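Local coordinates for protein putative cyclohexadienyl dehydrogenase and ADH prephenate dehydrogenase (Rhizobium meliloti, PDB 4WJI) that probably catalyses the NAD(P)-dependent oxidative decarboxylation of prephenate to 3-(4-hydroxyphenyl)pyruvate in tyrosine biosynthesis, and binds NADP and tyrosine, at residues L88-S99 and L112-P123. Residues are numbered along the deposited sequence; the frame is centred on the assembly and turned at random.
Sequences LKPGAIVTDVGS and LPKDVHFVPGHP. With NAP (NADP nicotinamide-adenine-dinucleotide phosphate), chain B; TYR (tyrosine), chain C.
Gly-98 O and the CA of Ser-99 lie over one face of the His-122 imidazole, the latter a CH-pi contact 3.8 Å from the ring centroid, while the bound tyrosine meets the ring edge, its OH 2.5 Å from His-122 NE2. With CG anti to the backbone N (chi1 -177°), His-122 reaches this ligand beside Ser-99, whose OG bonds both tyrosine OH and NADP O2D. Further back, Pro-120 CG and Leu-112 CD1, from the ring's own segment, lie on opposite faces of Phe-118, each displaced toward the rim, and Val-94 O of segment 88-99 comes to the edge. Parallel pairing shows in His-117 N to Ala-92 O (2.8 Å) and Val-119 N to Val-94 O (2.9 Å). Beyond it, Thr-95 OG1 donates to Val-119 O (2.6 Å), and Asp-96 OD1 accepts Gly-121 N (3.1 Å) from above the carboxylate plane. Asp-96 OD2 closes an Asx turn with Gly-98 N and pairs with Lys-101. An alanine at Asp-96 is likely to leave Lys-101 without its carboxylate mate and the turn before Ser-99 less firmly set. In this Rossmann beta-alpha-beta unit, strands 93-96 and 117-123 are neighbours, strand 67-70 flanks the former, helix 102-108 packs on Val-94 and Phe-118, and helix 155-167 on Thr-95 and Val-119.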
# COMPACT_ATOMS: atom_id res chain seq x y z
N LEU A 88 -21.99 35.66 -4.48
CA LEU A 88 -21.87 35.36 -3.06
C LEU A 88 -22.49 36.45 -2.19
O LEU A 88 -22.28 37.63 -2.45
CB LEU A 88 -20.40 35.21 -2.69
CG LEU A 88 -19.66 34.03 -3.31
CD1 LEU A 88 -18.14 34.22 -3.28
CD2 LEU A 88 -20.06 32.72 -2.64
N LYS A 89 -23.19 36.05 -1.13
CA LYS A 89 -23.74 37.08 -0.25
C LYS A 89 -22.66 37.58 0.73
O LYS A 89 -21.71 36.87 1.01
CB LYS A 89 -24.96 36.62 0.52
CG LYS A 89 -24.68 35.60 1.56
CD LYS A 89 -25.86 35.42 2.50
CE LYS A 89 -25.62 34.32 3.50
NZ LYS A 89 -26.82 34.04 4.35
N PRO A 90 -22.82 38.81 1.24
CA PRO A 90 -21.92 39.27 2.27
C PRO A 90 -21.85 38.32 3.44
O PRO A 90 -22.91 37.84 3.91
CB PRO A 90 -22.51 40.64 2.69
CG PRO A 90 -23.36 41.05 1.56
CD PRO A 90 -23.88 39.79 0.93
N GLY A 91 -20.62 38.04 3.89
CA GLY A 91 -20.40 37.17 5.06
C GLY A 91 -20.44 35.67 4.75
O GLY A 91 -20.30 34.86 5.66
N ALA A 92 -20.67 35.30 3.47
CA ALA A 92 -20.55 33.88 3.08
C ALA A 92 -19.15 33.37 3.43
O ALA A 92 -18.16 34.12 3.33
CB ALA A 92 -20.83 33.71 1.58
N ILE A 93 -19.08 32.10 3.80
CA ILE A 93 -17.79 31.42 3.99
C ILE A 93 -17.58 30.51 2.78
O ILE A 93 -18.43 29.70 2.44
CB ILE A 93 -17.75 30.58 5.28
CG1 ILE A 93 -17.98 31.45 6.51
CG2 ILE A 93 -16.39 29.88 5.39
CD1 ILE A 93 -18.20 30.69 7.79
N VAL A 94 -16.44 30.70 2.11
CA VAL A 94 -16.03 29.88 1.00
C VAL A 94 -14.87 29.02 1.43
O VAL A 94 -13.88 29.53 1.96
CB VAL A 94 -15.62 30.70 -0.24
CG1 VAL A 94 -15.15 29.79 -1.37
CG2 VAL A 94 -16.78 31.50 -0.73
N THR A 95 -15.00 27.70 1.24
CA THR A 95 -13.94 26.76 1.59
C THR A 95 -13.76 25.77 0.44
O THR A 95 -14.52 25.73 -0.52
CB THR A 95 -14.23 26.02 2.94
OG1 THR A 95 -13.07 25.32 3.37
CG2 THR A 95 -15.38 25.05 2.81
N ASP A 96 -12.69 25.04 0.51
CA ASP A 96 -12.41 24.03 -0.45
C ASP A 96 -11.84 22.83 0.25
O ASP A 96 -11.68 22.75 1.51
CB ASP A 96 -11.42 24.56 -1.50
CG ASP A 96 -9.98 24.46 -1.01
OD1 ASP A 96 -9.73 25.01 0.07
OD2 ASP A 96 -9.08 23.82 -1.69
N VAL A 97 -11.61 21.81 -0.52
CA VAL A 97 -11.05 20.56 0.02
C VAL A 97 -9.81 20.08 -0.75
O VAL A 97 -9.41 18.93 -0.64
CB VAL A 97 -12.13 19.47 -0.01
CG1 VAL A 97 -13.27 19.81 0.93
CG2 VAL A 97 -12.64 19.21 -1.42
N GLY A 98 -9.24 20.93 -1.60
CA GLY A 98 -8.14 20.57 -2.48
C GLY A 98 -6.91 19.97 -1.81
O GLY A 98 -6.53 20.33 -0.67
N SER A 99 -6.26 19.05 -2.53
CA SER A 99 -5.09 18.36 -2.07
C SER A 99 -3.80 19.20 -2.03
O SER A 99 -2.78 18.77 -1.49
CB SER A 99 -4.89 17.10 -2.93
OG SER A 99 -5.99 16.20 -2.79
N LEU A 112 -12.31 36.58 -5.27
CA LEU A 112 -13.32 36.61 -4.23
C LEU A 112 -13.42 38.03 -3.62
O LEU A 112 -12.39 38.71 -3.39
CB LEU A 112 -12.98 35.59 -3.15
CG LEU A 112 -13.03 34.12 -3.54
CD1 LEU A 112 -12.56 33.26 -2.38
CD2 LEU A 112 -14.40 33.64 -4.05
N PRO A 113 -14.65 38.49 -3.38
CA PRO A 113 -14.80 39.85 -2.82
C PRO A 113 -14.34 40.00 -1.34
O PRO A 113 -14.26 39.02 -0.62
CB PRO A 113 -16.29 40.12 -2.93
CG PRO A 113 -16.95 38.79 -3.09
CD PRO A 113 -15.92 37.80 -3.61
N LYS A 114 -14.08 41.25 -0.91
CA LYS A 114 -13.61 41.55 0.46
C LYS A 114 -14.63 41.15 1.52
O LYS A 114 -14.27 40.95 2.67
CB LYS A 114 -13.37 43.08 0.62
N ASP A 115 -15.91 41.08 1.13
CA ASP A 115 -16.97 40.79 2.10
C ASP A 115 -17.25 39.33 2.36
O ASP A 115 -18.16 38.99 3.12
CB ASP A 115 -18.29 41.52 1.77
CG ASP A 115 -18.91 41.11 0.39
OD1 ASP A 115 -18.21 40.51 -0.44
OD2 ASP A 115 -20.11 41.39 0.13
N VAL A 116 -16.50 38.44 1.72
CA VAL A 116 -16.66 37.01 2.02
C VAL A 116 -15.44 36.48 2.73
O VAL A 116 -14.37 37.09 2.67
CB VAL A 116 -16.96 36.17 0.79
CG1 VAL A 116 -18.16 36.69 0.03
CG2 VAL A 116 -15.79 35.96 -0.10
N HIS A 117 -15.63 35.39 3.47
CA HIS A 117 -14.54 34.78 4.23
C HIS A 117 -14.01 33.52 3.54
O HIS A 117 -14.71 32.53 3.39
CB HIS A 117 -15.02 34.38 5.63
CG HIS A 117 -15.76 35.46 6.35
ND1 HIS A 117 -15.17 36.65 6.67
CD2 HIS A 117 -17.05 35.53 6.77
CE1 HIS A 117 -16.06 37.42 7.28
NE2 HIS A 117 -17.21 36.76 7.36
N PHE A 118 -12.75 33.52 3.20
CA PHE A 118 -12.13 32.41 2.46
C PHE A 118 -11.29 31.60 3.43
O PHE A 118 -10.25 32.10 3.90
CB PHE A 118 -11.25 33.01 1.33
CG PHE A 118 -10.56 32.02 0.47
CD1 PHE A 118 -11.16 30.80 0.12
CD2 PHE A 118 -9.33 32.31 -0.06
CE1 PHE A 118 -10.51 29.88 -0.72
CE2 PHE A 118 -8.69 31.42 -0.92
CZ PHE A 118 -9.28 30.19 -1.23
N VAL A 119 -11.72 30.37 3.71
CA VAL A 119 -11.03 29.50 4.67
C VAL A 119 -10.72 28.17 4.00
O VAL A 119 -11.57 27.29 3.98
CB VAL A 119 -11.88 29.22 5.93
CG1 VAL A 119 -11.01 28.49 6.96
CG2 VAL A 119 -12.43 30.53 6.50
N PRO A 120 -9.56 28.06 3.40
CA PRO A 120 -9.19 26.85 2.66
C PRO A 120 -9.04 25.64 3.59
O PRO A 120 -8.61 25.79 4.68
CB PRO A 120 -7.84 27.21 2.04
CG PRO A 120 -7.78 28.69 2.05
CD PRO A 120 -8.51 29.09 3.30
N GLY A 121 -9.40 24.47 3.11
CA GLY A 121 -9.35 23.27 3.89
C GLY A 121 -8.79 22.12 3.07
O GLY A 121 -8.63 22.18 1.84
N HIS A 122 -8.45 21.09 3.80
CA HIS A 122 -8.04 19.82 3.21
C HIS A 122 -8.36 18.64 4.14
O HIS A 122 -7.66 18.46 5.08
CB HIS A 122 -6.54 19.84 2.89
CG HIS A 122 -6.04 18.61 2.21
ND1 HIS A 122 -4.70 18.37 2.01
CD2 HIS A 122 -6.70 17.57 1.64
CE1 HIS A 122 -4.56 17.23 1.37
NE2 HIS A 122 -5.75 16.72 1.14
N PRO A 123 -9.39 17.84 3.84
CA PRO A 123 -9.60 16.65 4.66
C PRO A 123 -8.58 15.55 4.26
O PRO A 123 -8.46 15.20 3.09
CB PRO A 123 -11.04 16.24 4.34
CG PRO A 123 -11.22 16.70 2.90
CD PRO A 123 -10.42 17.96 2.80
PA NAP B . -14.11 13.30 -8.09
O1A NAP B . -14.78 12.21 -7.35
O2A NAP B . -13.47 13.07 -9.42
O5B NAP B . -15.18 14.49 -8.29
C5B NAP B . -14.88 15.58 -9.14
C4B NAP B . -15.96 16.66 -9.10
O4B NAP B . -15.45 17.83 -9.73
C3B NAP B . -17.20 16.29 -9.89
O3B NAP B . -18.34 16.98 -9.40
C2B NAP B . -16.90 16.85 -11.26
O2B NAP B . -18.07 17.19 -11.96
C1B NAP B . -16.17 18.12 -10.91
N9A NAP B . -15.25 18.68 -11.94
C8A NAP B . -14.28 18.07 -12.58
N7A NAP B . -13.59 18.84 -13.38
C5A NAP B . -14.18 20.06 -13.25
C6A NAP B . -13.93 21.32 -13.85
N6A NAP B . -12.94 21.47 -14.75
N1A NAP B . -14.68 22.33 -13.48
C2A NAP B . -15.64 22.14 -12.59
N3A NAP B . -15.97 21.01 -11.98
C4A NAP B . -15.21 19.98 -12.35
O3 NAP B . -13.03 14.04 -7.16
PN NAP B . -12.79 14.09 -5.58
O1N NAP B . -12.03 12.90 -5.27
O2N NAP B . -14.03 14.37 -4.87
O5D NAP B . -11.76 15.33 -5.46
C5D NAP B . -12.19 16.66 -5.35
C4D NAP B . -11.11 17.47 -4.64
O4D NAP B . -10.83 16.85 -3.40
C3D NAP B . -9.80 17.51 -5.38
O3D NAP B . -9.24 18.81 -5.29
C2D NAP B . -8.93 16.50 -4.67
O2D NAP B . -7.58 16.86 -4.79
C1D NAP B . -9.44 16.68 -3.24
N1N NAP B . -9.32 15.50 -2.37
C2N NAP B . -9.46 14.27 -2.86
C3N NAP B . -9.34 13.17 -2.05
C7N NAP B . -9.46 11.74 -2.54
O7N NAP B . -9.02 10.85 -1.86
N7N NAP B . -10.04 11.54 -3.70
C4N NAP B . -9.10 13.37 -0.71
C5N NAP B . -9.00 14.65 -0.24
C6N NAP B . -9.08 15.73 -1.08
P2B NAP B . -18.60 16.30 -13.19
O1X NAP B . -18.54 14.88 -12.74
O2X NAP B . -20.00 16.80 -13.38
O3X NAP B . -17.71 16.52 -14.39
N TYR C . -7.15 8.75 -1.91
CA TYR C . -6.10 8.35 -0.93
C TYR C . -6.27 6.90 -0.57
O TYR C . -7.17 6.28 -1.12
CB TYR C . -6.14 9.23 0.32
CG TYR C . -5.96 10.72 0.06
CD1 TYR C . -5.43 11.22 -1.13
CD2 TYR C . -6.34 11.63 1.02
CE1 TYR C . -5.28 12.59 -1.33
CE2 TYR C . -6.17 12.98 0.86
CZ TYR C . -5.67 13.48 -0.31
OH TYR C . -5.56 14.82 -0.52
OXT TYR C . -5.50 6.40 0.28
O HOH W 1 -21.66 40.65 -2.03